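Long-range contacts in putative oxidoreductase molybdopterin-binding subunit (PDB 4ZOH), which binds a molybdopterin cytosine dinucleotide cofactor and probably forms the catalytic subunit of an oxidoreductase of the aldehyde oxidase and xanthine dehydrogenase family: residues A[42-46]-A[120-124]; A[141-147]-A[273-277]; A[332-337]-A[671-676]. One frame throughout, in Å; residues are numbered along the deposited sequence.

Contact 1. Residues A[42-46]-A[120-124]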
ATOM      1  N   PRO A  42      -7.534 -36.868  12.365  1.00 28.34           N
ATOM      2  CA  PRO A  42      -7.921 -37.194  10.992  1.00 28.49           C
ATOM      3  C   PRO A  42      -9.412 -37.156  10.715  1.00 28.55           C
ATOM      4  O   PRO A  42      -9.846 -36.872   9.560  1.00 28.42           O
ATOM      5  CB  PRO A  42      -7.370 -38.627  10.790  1.00 29.51           C
ATOM      6  CG  PRO A  42      -7.006 -39.110  12.169  1.00 28.53           C
ATOM      7  CD  PRO A  42      -6.696 -37.917  12.996  1.00 26.80           C
ATOM      8  N   HIS A  43     -10.207 -37.482  11.734  1.00 29.91           N
ATOM      9  CA  HIS A  43     -11.690 -37.538  11.589  1.00 26.43           C
ATOM     10  C   HIS A  43     -12.350 -37.388  12.951  1.00 32.43           C
ATOM     11  O   HIS A  43     -12.102 -38.170  13.872  1.00 32.01           O
ATOM     12  CB  HIS A  43     -12.180 -38.822  10.932  1.00 26.42           C
ATOM     13  CG  HIS A  43     -13.566 -38.727  10.348  1.00 26.06           C
ATOM     14  ND1 HIS A  43     -14.275 -39.832   9.893  1.00 29.78           N
ATOM     15  CD2 HIS A  43     -14.376 -37.661  10.157  1.00 23.25           C
ATOM     16  CE1 HIS A  43     -15.434 -39.440   9.390  1.00 26.98           C
ATOM     17  NE2 HIS A  43     -15.521 -38.121   9.540  1.00 27.96           N
ATOM     18  N   ALA A  44     -13.133 -36.321  13.099  1.00 35.11           N
ATOM     19  CA  ALA A  44     -13.699 -35.940  14.404  1.00 32.51           C
ATOM     20  C   ALA A  44     -14.892 -35.053  14.225  1.00 34.20           C
ATOM     21  O   ALA A  44     -14.989 -34.272  13.233  1.00 33.32           O
ATOM     22  CB  ALA A  44     -12.692 -35.276  15.327  1.00 26.88           C
ATOM     23  N   ARG A  45     -15.817 -35.195  15.181  1.00 33.57           N
ATOM     24  CA  ARG A  45     -16.827 -34.148  15.373  1.00 35.37           C
ATOM     25  C   ARG A  45     -16.225 -33.077  16.209  1.00 27.71           C
ATOM     26  O   ARG A  45     -15.388 -33.355  17.070  1.00 29.26           O
ATOM     27  CB  ARG A  45     -18.167 -34.676  15.927  1.00 35.83           C
ATOM     28  CG  ARG A  45     -18.933 -35.213  14.743  1.00 37.71           C
ATOM     29  CD  ARG A  45     -20.378 -35.492  15.064  1.00 45.28           C
ATOM     30  NE  ARG A  45     -20.967 -36.258  13.973  1.00 39.43           N
ATOM     31  CZ  ARG A  45     -20.963 -37.592  13.884  1.00 40.42           C
ATOM     32  NH1 ARG A  45     -20.390 -38.379  14.830  1.00 37.71           N
ATOM     33  NH2 ARG A  45     -21.544 -38.136  12.810  1.00 39.67           N
ATOM     34  N   ILE A  46     -16.604 -31.840  15.897  1.00 29.35           N
ATOM     35  CA  ILE A  46     -16.023 -30.680  16.584  1.00 31.73           C
ATOM     36  C   ILE A  46     -17.045 -29.671  17.134  1.00 29.87           C
ATOM     37  O   ILE A  46     -18.062 -29.406  16.489  1.00 27.38           O
ATOM     38  CB  ILE A  46     -15.015 -29.912  15.650  1.00 30.99           C
ATOM     39  CG1 ILE A  46     -15.598 -29.725  14.245  1.00 32.30           C
ATOM     40  CG2 ILE A  46     -13.625 -30.604  15.645  1.00 29.47           C
ATOM     41  CD1 ILE A  46     -15.148 -28.424  13.565  1.00 31.99           C
ATOM     42  N   LYS A 120     -16.478 -44.268   6.220  1.00 32.19           N
ATOM     43  CA  LYS A 120     -16.672 -43.104   5.346  1.00 31.26           C
ATOM     44  C   LYS A 120     -15.727 -41.982   5.754  1.00 31.51           C
ATOM     45  O   LYS A 120     -15.496 -41.742   6.952  1.00 30.65           O
ATOM     46  CB  LYS A 120     -18.089 -42.560   5.400  1.00 36.33           C
ATOM     47  CG  LYS A 120     -19.166 -43.550   5.068  1.00 38.50           C
ATOM     48  CD  LYS A 120     -19.421 -43.625   3.586  1.00 47.20           C
ATOM     49  CE  LYS A 120     -20.397 -44.757   3.328  1.00 48.97           C
ATOM     50  NZ  LYS A 120     -20.333 -45.056   1.875  1.00 62.48           N
ATOM     51  N   VAL A 121     -15.119 -41.311   4.782  1.00 31.22           N
ATOM     52  CA  VAL A 121     -14.168 -40.207   5.130  1.00 27.61           C
ATOM     53  C   VAL A 121     -14.921 -39.020   5.784  1.00 26.03           C
ATOM     54  O   VAL A 121     -14.459 -38.387   6.749  1.00 24.84           O
ATOM     55  CB  VAL A 121     -13.347 -39.747   3.904  1.00 26.89           C
ATOM     56  CG1 VAL A 121     -12.508 -38.509   4.271  1.00 26.48           C
ATOM     57  CG2 VAL A 121     -12.420 -40.897   3.493  1.00 26.16           C
ATOM     58  N   HIS A 122     -16.070 -38.728   5.241  1.00 26.48           N
ATOM     59  CA  HIS A 122     -17.021 -37.846   5.905  1.00 32.75           C
ATOM     60  C   HIS A 122     -18.379 -38.587   6.099  1.00 31.03           C
ATOM     61  O   HIS A 122     -18.849 -39.225   5.147  1.00 30.90           O
ATOM     62  CB  HIS A 122     -17.294 -36.586   5.056  1.00 30.11           C
ATOM     63  CG  HIS A 122     -18.063 -35.510   5.789  1.00 35.03           C
ATOM     64  ND1 HIS A 122     -19.431 -35.367   5.682  1.00 35.74           N
ATOM     65  CD2 HIS A 122     -17.647 -34.520   6.626  1.00 37.93           C
ATOM     66  CE1 HIS A 122     -19.822 -34.346   6.427  1.00 39.50           C
ATOM     67  NE2 HIS A 122     -18.764 -33.803   7.000  1.00 39.33           N
ATOM     68  N   SER A 123     -19.015 -38.387   7.271  1.00 35.49           N
ATOM     69  CA  SER A 123     -20.462 -38.803   7.559  1.00 35.38           C
ATOM     70  C   SER A 123     -21.393 -38.745   6.408  1.00 33.08           C
ATOM     71  O   SER A 123     -22.071 -39.703   6.141  1.00 38.28           O
ATOM     72  CB  SER A 123     -21.122 -37.975   8.671  1.00 28.60           C
ATOM     73  OG  SER A 123     -20.500 -38.361   9.839  1.00 34.82           O
ATOM     74  N   GLY A 124     -21.460 -37.623   5.737  1.00 34.79           N
ATOM     75  CA  GLY A 124     -22.430 -37.519   4.673  1.00 33.75           C
ATOM     76  C   GLY A 124     -22.095 -37.970   3.268  1.00 36.40           C
ATOM     77  O   GLY A 124     -22.853 -37.621   2.378  1.00 40.38           O
TER
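His43 turns its CG away from its own backbone N (chi1 -160°), and this carries the imidazole from the residue just before strand 44-48 to the backbone of Val121, whose carbonyl oxygen covers one ring face, 2.9 Å above the plane and displaced toward the rim. Although His43 NE2 lies 3.0 Å from Val121 O, the oxygen approaches the face, a geometry too poor for a hydrogen bond. Both ring nitrogens bond to other acceptors, ND1 to the Asp106 carbonyl and NE2 to Glu72 OE2, an arrangement consistent with a protonated imidazole that would favour a carbonyl oxygen above it. Glu72 OE2 also accepts the N-H of Ser123, so one carboxylate oxygen ties the two segments together. Farther out, the extended chain of Arg45 brings NH2 to 3.2 Å from Ser123 OG, again with an angle unsuited to a hydrogen bond. The bend of 120-124 is steadied from within by Gly124 N, which donates to His122 ND1 (3.0 Å), while His122 NE2 bonds to Asp65. Residues 44-46 belong to the central strand of a three-stranded antiparallel sheet in the a/b hammerhead domain, here joined to the loop between helix 111-114 and strand 129-138.

Contact 2. Residues A[141-147]-A[273-277]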
ATOM      1  N   GLU A 141      -7.860 -57.793 -25.807  1.00 43.15           N
ATOM      2  CA  GLU A 141      -8.008 -59.251 -25.852  1.00 39.79           C
ATOM      3  C   GLU A 141      -6.999 -59.926 -26.774  1.00 35.93           C
ATOM      4  O   GLU A 141      -6.370 -60.930 -26.403  1.00 37.38           O
ATOM      5  CB  GLU A 141      -9.436 -59.607 -26.266  1.00 48.19           C
ATOM      6  CG  GLU A 141     -10.367 -60.128 -25.167  1.00 53.72           C
ATOM      7  CD  GLU A 141     -10.089 -59.647 -23.759  1.00 64.09           C
ATOM      8  OE1 GLU A 141      -9.296 -60.321 -23.040  1.00 67.44           O
ATOM      9  OE2 GLU A 141     -10.707 -58.625 -23.354  1.00 68.25           O
ATOM     10  N   LYS A 142      -6.890 -59.343 -27.962  1.00 32.66           N
ATOM     11  CA  LYS A 142      -5.924 -59.663 -28.971  1.00 38.27           C
ATOM     12  C   LYS A 142      -4.482 -59.505 -28.477  1.00 45.22           C
ATOM     13  O   LYS A 142      -3.620 -60.360 -28.804  1.00 40.76           O
ATOM     14  CB  LYS A 142      -6.180 -58.754 -30.188  1.00 39.69           C
ATOM     15  CG  LYS A 142      -5.162 -58.872 -31.312  1.00 41.73           C
ATOM     16  CD  LYS A 142      -5.552 -57.992 -32.481  1.00 44.55           C
ATOM     17  CE  LYS A 142      -4.728 -58.351 -33.720  1.00 49.10           C
ATOM     18  NZ  LYS A 142      -3.717 -57.311 -34.007  1.00 56.44           N
ATOM     19  N   ALA A 143      -4.220 -58.420 -27.716  1.00 36.54           N
ATOM     20  CA  ALA A 143      -2.913 -58.213 -27.109  1.00 33.19           C
ATOM     21  C   ALA A 143      -2.545 -59.325 -26.182  1.00 33.29           C
ATOM     22  O   ALA A 143      -1.423 -59.804 -26.228  1.00 34.97           O
ATOM     23  CB  ALA A 143      -2.835 -56.865 -26.333  1.00 31.78           C
ATOM     24  N   PHE A 144      -3.428 -59.673 -25.260  1.00 33.97           N
ATOM     25  CA  PHE A 144      -3.067 -60.712 -24.317  1.00 35.83           C
ATOM     26  C   PHE A 144      -3.133 -62.110 -24.976  1.00 44.02           C
ATOM     27  O   PHE A 144      -2.521 -63.045 -24.450  1.00 44.72           O
ATOM     28  CB  PHE A 144      -3.844 -60.627 -23.009  1.00 32.46           C
ATOM     29  CG  PHE A 144      -3.349 -59.533 -22.097  1.00 34.45           C
ATOM     30  CD1 PHE A 144      -3.572 -58.184 -22.415  1.00 31.01           C
ATOM     31  CD2 PHE A 144      -2.617 -59.842 -20.953  1.00 33.31           C
ATOM     32  CE1 PHE A 144      -3.067 -57.160 -21.600  1.00 36.90           C
ATOM     33  CE2 PHE A 144      -2.091 -58.825 -20.151  1.00 37.12           C
ATOM     34  CZ  PHE A 144      -2.330 -57.485 -20.455  1.00 33.57           C
ATOM     35  N   LYS A 145      -3.828 -62.236 -26.121  1.00 47.09           N
ATOM     36  CA  LYS A 145      -3.915 -63.534 -26.853  1.00 51.70           C
ATOM     37  C   LYS A 145      -2.562 -63.834 -27.502  1.00 45.66           C
ATOM     38  O   LYS A 145      -1.980 -64.886 -27.247  1.00 48.16           O
ATOM     39  CB  LYS A 145      -5.029 -63.546 -27.932  1.00 53.01           C
ATOM     40  CG  LYS A 145      -5.473 -64.923 -28.421  1.00 60.54           C
ATOM     41  CD  LYS A 145      -6.405 -65.600 -27.406  1.00 74.57           C
ATOM     42  CE  LYS A 145      -6.324 -67.132 -27.436  1.00 78.30           C
ATOM     43  NZ  LYS A 145      -6.686 -67.701 -28.770  1.00 80.72           N
ATOM     44  N   GLU A 146      -2.090 -62.865 -28.289  1.00 42.19           N
ATOM     45  CA  GLU A 146      -0.803 -62.838 -29.015  1.00 43.75           C
ATOM     46  C   GLU A 146       0.506 -62.747 -28.196  1.00 40.27           C
ATOM     47  O   GLU A 146       1.574 -62.714 -28.786  1.00 47.49           O
ATOM     48  CB  GLU A 146      -0.813 -61.666 -29.998  1.00 41.17           C
ATOM     49  CG  GLU A 146      -1.775 -61.781 -31.159  1.00 46.18           C
ATOM     50  CD  GLU A 146      -1.771 -60.547 -32.058  1.00 58.83           C
ATOM     51  OE1 GLU A 146      -1.226 -59.474 -31.664  1.00 67.97           O
ATOM     52  OE2 GLU A 146      -2.328 -60.631 -33.178  1.00 67.43           O
ATOM     53  N   ALA A 147       0.434 -62.701 -26.874  1.00 41.20           N
ATOM     54  CA  ALA A 147       1.604 -62.423 -26.045  1.00 41.72           C
ATOM     55  C   ALA A 147       2.330 -63.694 -25.780  1.00 47.90           C
ATOM     56  O   ALA A 147       1.684 -64.713 -25.558  1.00 48.63           O
ATOM     57  CB  ALA A 147       1.195 -61.834 -24.715  1.00 42.94           C
ATOM     58  N   LEU A 273       2.670 -55.303 -26.178  1.00 36.69           N
ATOM     59  CA  LEU A 273       1.410 -55.424 -26.934  1.00 34.67           C
ATOM     60  C   LEU A 273       0.238 -54.669 -26.269  1.00 33.25           C
ATOM     61  O   LEU A 273      -0.530 -53.926 -26.925  1.00 39.65           O
ATOM     62  CB  LEU A 273       1.070 -56.912 -27.156  1.00 35.59           C
ATOM     63  CG  LEU A 273       2.091 -57.724 -27.988  1.00 34.82           C
ATOM     64  CD1 LEU A 273       2.027 -59.198 -27.583  1.00 33.27           C
ATOM     65  CD2 LEU A 273       1.829 -57.508 -29.471  1.00 33.14           C
ATOM     66  N   GLY A 274       0.112 -54.857 -24.965  1.00 31.48           N
ATOM     67  CA  GLY A 274      -1.002 -54.311 -24.282  1.00 34.97           C
ATOM     68  C   GLY A 274      -0.746 -54.358 -22.808  1.00 37.37           C
ATOM     69  O   GLY A 274       0.191 -55.087 -22.344  1.00 34.72           O
ATOM     70  N   ILE A 275      -1.632 -53.616 -22.112  1.00 31.11           N
ATOM     71  CA  ILE A 275      -1.643 -53.461 -20.635  1.00 36.04           C
ATOM     72  C   ILE A 275      -3.049 -53.527 -20.028  1.00 29.78           C
ATOM     73  O   ILE A 275      -3.974 -52.974 -20.539  1.00 30.02           O
ATOM     74  CB  ILE A 275      -1.223 -52.041 -20.171  1.00 35.46           C
ATOM     75  CG1 ILE A 275      -0.212 -51.418 -21.094  1.00 44.81           C
ATOM     76  CG2 ILE A 275      -0.773 -52.096 -18.715  1.00 41.29           C
ATOM     77  CD1 ILE A 275       1.174 -51.904 -20.813  1.00 44.82           C
ATOM     78  N   ARG A 276      -3.163 -54.119 -18.870  1.00 33.90           N
ATOM     79  CA  ARG A 276      -4.358 -53.913 -18.108  1.00 34.84           C
ATOM     80  C   ARG A 276      -4.014 -53.812 -16.670  1.00 38.11           C
ATOM     81  O   ARG A 276      -2.935 -54.310 -16.221  1.00 35.20           O
ATOM     82  CB  ARG A 276      -5.340 -55.064 -18.296  1.00 41.70           C
ATOM     83  CG  ARG A 276      -4.789 -56.433 -18.035  1.00 39.96           C
ATOM     84  CD  ARG A 276      -5.693 -57.460 -18.733  1.00 44.67           C
ATOM     85  NE  ARG A 276      -5.198 -58.773 -18.379  1.00 51.12           N
ATOM     86  CZ  ARG A 276      -5.524 -59.923 -18.970  1.00 51.42           C
ATOM     87  NH1 ARG A 276      -6.412 -59.969 -19.973  1.00 46.27           N
ATOM     88  NH2 ARG A 276      -4.946 -61.037 -18.504  1.00 44.05           N
ATOM     89  N   GLY A 277      -4.954 -53.193 -15.951  1.00 33.44           N
ATOM     90  CA  GLY A 277      -4.968 -53.267 -14.500  1.00 31.53           C
ATOM     91  C   GLY A 277      -5.768 -52.133 -13.842  1.00 28.44           C
ATOM     92  O   GLY A 277      -6.710 -51.588 -14.420  1.00 26.93           O
TER
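The guanidinium of Arg276 lies flat on the ring of Phe144, the two planes only 10° from parallel and the centres 3.8 Å apart, a cation-pi stack between a strand and a helix. Phe144 CD2 sits over the middle of the guanidinium, 3.5 Å from Arg276 CZ. Farther back along the same chain, Arg276 CD adds a CH-pi contact, 4.0 Å from the centroid of the Phe144 ring. Arg276 reaches this position with CG tucked between its backbone N and carbonyl carbon (chi1 53°) and the rest of the chain stretched out to NE, so that methylene and guanidinium groups follow the ring face. A salt bridge from Arg276 NH2 to Glu263 of the adjacent strand 254-266 gives the guanidinium a charged partner besides the ring, and Glu141 OE1 approaches the guanidinium edge near NH1, beyond salt-bridge range. On the apolar side the helix comes very close: Ala143 CB is 3.8 Å from Gly274 CA, possible because the glycine carries no side chain. Leu273 lies against the residues that follow the helix, its CD1 3.6 Å from Ala147 CA. A classic beta bulge, in which Leu273 and Gly274 both face Ala265, lies where Leu273 points its side chain at the helix and Gly274 presents its bare CA, while Ile275 points away. The axes of 141-145 and 273-277 make an angle of 111°. Strand 272-282 is the middle one of five, between 313-321 and 254-266, and the helix, on the connection between the two outermost strands 129-138 and 149-161, packs on strand 272-282 and its neighbour 254-266.

Contact 3. Residues A[332-337]-A[671-676]. With MCN (pterin cytosine dinucleotide), chain D.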
ATOM      1  N   ARG A 332       3.214 -29.874 -10.292  1.00 21.48           N
ATOM      2  CA  ARG A 332       4.004 -29.876 -11.506  1.00 18.97           C
ATOM      3  C   ARG A 332       3.902 -31.123 -12.388  1.00 17.88           C
ATOM      4  O   ARG A 332       4.453 -32.159 -12.056  1.00 18.95           O
ATOM      5  CB  ARG A 332       5.483 -29.534 -11.183  1.00 19.72           C
ATOM      6  CG  ARG A 332       6.220 -29.086 -12.477  1.00 18.85           C
ATOM      7  CD  ARG A 332       7.663 -28.689 -12.172  1.00 21.32           C
ATOM      8  NE  ARG A 332       8.277 -27.957 -13.310  1.00 21.67           N
ATOM      9  CZ  ARG A 332       9.232 -27.022 -13.146  1.00 20.72           C
ATOM     10  NH1 ARG A 332       9.636 -26.736 -11.912  1.00 18.64           N
ATOM     11  NH2 ARG A 332       9.720 -26.333 -14.192  1.00 18.27           N
ATOM     12  N   GLY A 333       3.157 -30.999 -13.474  1.00 22.04           N
ATOM     13  CA  GLY A 333       2.786 -32.106 -14.353  1.00 24.34           C
ATOM     14  C   GLY A 333       1.335 -32.619 -14.188  1.00 24.69           C
ATOM     15  O   GLY A 333       0.760 -33.086 -15.140  1.00 25.33           O
ATOM     16  N   ALA A 334       0.799 -32.572 -12.976  1.00 22.81           N
ATOM     17  CA  ALA A 334      -0.644 -32.687 -12.718  1.00 21.98           C
ATOM     18  C   ALA A 334      -1.239 -33.975 -13.376  1.00 22.80           C
ATOM     19  O   ALA A 334      -2.079 -33.900 -14.326  1.00 19.62           O
ATOM     20  CB  ALA A 334      -1.336 -31.435 -13.248  1.00 16.95           C
ATOM     21  N   GLY A 335      -0.707 -35.107 -12.955  1.00 23.79           N
ATOM     22  CA  GLY A 335      -1.148 -36.419 -13.469  1.00 24.96           C
ATOM     23  C   GLY A 335      -0.260 -37.011 -14.580  1.00 24.73           C
ATOM     24  O   GLY A 335      -0.162 -38.237 -14.735  1.00 23.65           O
ATOM     25  N   ARG A 336       0.334 -36.158 -15.406  1.00 24.02           N
ATOM     26  CA  ARG A 336       1.172 -36.677 -16.512  1.00 22.02           C
ATOM     27  C   ARG A 336       2.465 -37.374 -16.057  1.00 25.58           C
ATOM     28  O   ARG A 336       2.820 -38.412 -16.648  1.00 29.16           O
ATOM     29  CB  ARG A 336       1.418 -35.635 -17.568  1.00 23.07           C
ATOM     30  CG  ARG A 336       0.201 -35.339 -18.406  1.00 23.14           C
ATOM     31  CD  ARG A 336      -0.503 -34.060 -18.002  1.00 25.38           C
ATOM     32  NE  ARG A 336       0.343 -32.933 -18.307  1.00 26.27           N
ATOM     33  CZ  ARG A 336       0.156 -31.675 -17.879  1.00 30.58           C
ATOM     34  NH1 ARG A 336       1.035 -30.716 -18.231  1.00 26.28           N
ATOM     35  NH2 ARG A 336      -0.889 -31.376 -17.099  1.00 23.56           N
ATOM     36  N   PRO A 337       3.125 -36.872 -14.962  1.00 26.79           N
ATOM     37  CA  PRO A 337       4.309 -37.559 -14.471  1.00 24.58           C
ATOM     38  C   PRO A 337       4.000 -39.010 -14.048  1.00 27.66           C
ATOM     39  O   PRO A 337       4.817 -39.947 -14.319  1.00 24.39           O
ATOM     40  CB  PRO A 337       4.705 -36.755 -13.232  1.00 21.84           C
ATOM     41  CG  PRO A 337       4.216 -35.408 -13.523  1.00 21.13           C
ATOM     42  CD  PRO A 337       2.959 -35.554 -14.290  1.00 24.07           C
ATOM     43  N   GLY A 671       6.978 -26.104 -19.258  1.00 21.47           N
ATOM     44  CA  GLY A 671       6.997 -25.857 -17.763  1.00 19.40           C
ATOM     45  C   GLY A 671       7.016 -27.123 -16.954  1.00 19.71           C
ATOM     46  O   GLY A 671       7.640 -27.179 -15.860  1.00 23.03           O
ATOM     47  N   GLU A 672       6.350 -28.157 -17.483  1.00 20.70           N
ATOM     48  CA  GLU A 672       6.194 -29.421 -16.724  1.00 23.74           C
ATOM     49  C   GLU A 672       7.021 -30.644 -17.129  1.00 21.62           C
ATOM     50  O   GLU A 672       7.215 -31.504 -16.311  1.00 22.25           O
ATOM     51  CB  GLU A 672       4.668 -29.784 -16.546  1.00 26.10           C
ATOM     52  CG  GLU A 672       3.944 -28.719 -15.727  1.00 23.74           C
ATOM     53  CD  GLU A 672       2.409 -28.787 -15.805  1.00 23.82           C
ATOM     54  OE1 GLU A 672       1.831 -28.471 -16.862  1.00 22.42           O
ATOM     55  OE2 GLU A 672       1.786 -29.230 -14.808  1.00 26.30           O
ATOM     56  N   ALA A 673       7.477 -30.667 -18.397  1.00 22.59           N
ATOM     57  CA  ALA A 673       8.259 -31.746 -19.089  1.00 20.05           C
ATOM     58  C   ALA A 673       9.436 -32.306 -18.284  1.00 20.86           C
ATOM     59  O   ALA A 673       9.556 -33.534 -18.071  1.00 22.28           O
ATOM     60  CB  ALA A 673       8.698 -31.195 -20.466  1.00 17.29           C
ATOM     61  N   GLY A 674      10.256 -31.416 -17.720  1.00 20.79           N
ATOM     62  CA  GLY A 674      11.372 -31.855 -16.853  1.00 19.06           C
ATOM     63  C   GLY A 674      10.966 -32.722 -15.710  1.00 21.06           C
ATOM     64  O   GLY A 674      11.690 -33.721 -15.364  1.00 20.25           O
ATOM     65  N   ALA A 675       9.838 -32.349 -15.054  1.00 17.97           N
ATOM     66  CA  ALA A 675       9.442 -33.107 -13.865  1.00 19.62           C
ATOM     67  C   ALA A 675       8.857 -34.440 -14.360  1.00 20.13           C
ATOM     68  O   ALA A 675       9.000 -35.445 -13.664  1.00 21.23           O
ATOM     69  CB  ALA A 675       8.428 -32.333 -12.971  1.00 19.58           C
ATOM     70  N   ILE A 676       8.197 -34.438 -15.533  1.00 20.08           N
ATOM     71  CA  ILE A 676       7.605 -35.677 -16.053  1.00 20.41           C
ATOM     72  C   ILE A 676       8.752 -36.705 -16.365  1.00 23.76           C
ATOM     73  O   ILE A 676       8.747 -37.809 -15.845  1.00 21.20           O
ATOM     74  CB  ILE A 676       6.792 -35.409 -17.302  1.00 21.65           C
ATOM     75  CG1 ILE A 676       5.557 -34.547 -16.981  1.00 21.67           C
ATOM     76  CG2 ILE A 676       6.469 -36.722 -18.109  1.00 19.12           C
ATOM     77  CD1 ILE A 676       4.907 -34.002 -18.236  1.00 22.63           C
TER
HETATM   78  N1  MCN D 801       9.379 -21.451 -23.235  1.00 26.58           N
HETATM   79  C2  MCN D 801       9.910 -21.118 -24.470  1.00 27.83           C
HETATM   80  N3  MCN D 801       9.609 -21.838 -25.596  1.00 26.87           N
HETATM   81  C4  MCN D 801       8.757 -22.929 -25.471  1.00 26.25           C
HETATM   82  C5  MCN D 801       8.216 -23.278 -24.234  1.00 26.33           C
HETATM   83  C6  MCN D 801       8.508 -22.518 -23.101  1.00 24.07           C
HETATM   84  O2  MCN D 801      10.671 -20.158 -24.633  1.00 27.20           O
HETATM   85  N4  MCN D 801       8.477 -23.609 -26.562  1.00 23.47           N
HETATM   86  C1' MCN D 801       9.740 -20.607 -22.094  1.00 26.05           C
HETATM   87  C2D MCN D 801       8.694 -19.502 -21.926  1.00 27.48           C
HETATM   88  O2' MCN D 801       9.038 -18.319 -22.581  1.00 34.26           O
HETATM   89  C3' MCN D 801       8.754 -19.221 -20.448  1.00 26.77           C
HETATM   90  C4D MCN D 801       8.772 -20.606 -19.948  1.00 27.36           C
HETATM   91  O4D MCN D 801       9.675 -21.334 -20.890  1.00 26.77           O
HETATM   92  O3' MCN D 801       9.904 -18.555 -20.056  1.00 26.35           O
HETATM   93  C5' MCN D 801       7.279 -20.806 -20.120  1.00 28.96           C
HETATM   94  O5' MCN D 801       6.946 -22.069 -20.039  1.00 29.72           O
HETATM   95  PA  MCN D 801       5.481 -22.628 -20.464  1.00 25.88           P
HETATM   96  O1A MCN D 801       4.604 -21.796 -21.262  1.00 26.43           O
HETATM   97  O2A MCN D 801       5.932 -23.979 -20.944  1.00 24.53           O
HETATM   98  O3A MCN D 801       4.947 -22.880 -18.884  1.00 25.71           O
HETATM   99  PB  MCN D 801       4.243 -21.703 -18.033  1.00 22.58           P
HETATM  100  O1B MCN D 801       2.756 -21.746 -18.346  1.00 23.31           O
HETATM  101  O2B MCN D 801       4.861 -20.378 -18.135  1.00 19.76           O
HETATM  102  O3B MCN D 801       4.544 -22.231 -16.629  1.00 20.82           O
HETATM  103  C10 MCN D 801       3.672 -23.138 -15.900  1.00 19.76           C
HETATM  104  C9' MCN D 801       4.459 -24.297 -15.341  1.00 20.12           C
HETATM  105  C8' MCN D 801       3.712 -25.081 -14.398  1.00 22.27           C
HETATM  106  S8' MCN D 801       2.153 -25.753 -14.852  1.00 25.50           S
HETATM  107  C7' MCN D 801       4.216 -25.439 -13.184  1.00 22.72           C
HETATM  108  S7' MCN D 801       3.368 -26.531 -12.057  1.00 24.97           S
HETATM  109  C6' MCN D 801       5.553 -25.069 -12.763  1.00 23.76           C
HETATM  110  C7  MCN D 801       6.414 -24.649 -14.000  1.00 24.09           C
HETATM  111  O9' MCN D 801       5.633 -23.744 -14.753  1.00 22.33           O
HETATM  112  N5' MCN D 801       5.568 -24.066 -11.699  1.00 22.48           N
HETATM  113  C4A MCN D 801       6.613 -23.137 -11.523  1.00 25.33           C
HETATM  114  N8' MCN D 801       7.661 -23.958 -13.548  1.00 23.55           N
HETATM  115  C4B MCN D 801       7.681 -23.129 -12.466  1.00 25.90           C
HETATM  116  N1' MCN D 801       8.730 -22.312 -12.342  1.00 24.57           N
HETATM  117  C2' MCN D 801       8.759 -21.445 -11.333  1.00 23.89           C
HETATM  118  N2' MCN D 801       9.797 -20.640 -11.250  1.00 23.95           N
HETATM  119  N3' MCN D 801       7.733 -21.383 -10.333  1.00 22.66           N
HETATM  120  C4' MCN D 801       6.629 -22.263 -10.408  1.00 26.60           C
HETATM  121  O4' MCN D 801       5.726 -22.227  -9.523  1.00 24.48           O
HETATM  122  O   HOH W   1       7.340 -38.998 -13.704  1.00 25.31           O
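Arg332 grips the carbonyl of Gly671 side-on, NE and NH2 both donating to the one oxygen, at 2.7 Å from Arg332 NE to Gly671 O. The carboxylate of Glu672 is held at both oxygens. Its OE2 takes the backbone N-H of Gly333 (Gly333 N to Glu672 OE2, 2.6 Å), and its OE1 forms a salt bridge with Arg336 NH1 (2.7 Å to Glu672 OE1) and a further hydrogen bond with Ser484. Bends at chi2 (101°) and chi3 fold Arg336 back over the carboxylate, so that NH1 arrives from above its plane, with the two flat groups nearly perpendicular at 87°. Glu413 pairs with Arg336 NE. The cofactor lies alongside: Gly671 N donates to its phosphate oxygen O2A (2.9 Å), and N8' of the pterin sits 3.2 Å from Arg332 NH2, over a face of the guanidinium. Outside the polar centre, Pro337 CG packs on Ile676 CG1 (3.8 Å), and Ala675 CB touches the aliphatic part of Arg332. One water donates to both Pro337 O and Ile676 O, joining helices 336-353 and 673-688. Glu672 is therefore held with the nearest atom of its side chain about 3 Å from the molybdenum, consistent with the base role of the corresponding glutamate in xanthine oxidase relatives.

The three contacts follow one another along the chain, each closing before the next opens, and none touches another. Their centres are about 42 Å (contacts 1 and 2), 33 Å (1 and 3) and 28 Å (2 and 3) apart. Contact 1 joins the hammerhead domain to the loop preceding strand 129-138; that strand is an outer member of the five-stranded sheet and leads to the helix of contact 2. The sheet also reaches contact 3, where Arg256 of strand 254-266 bonds the carbonyl of Arg332. Contacts 1 and 2 thus lie toward the periphery, whereas contact 3, whose centre is about 7 Å from that of the chain, unites distant parts of the sequence at the cofactor.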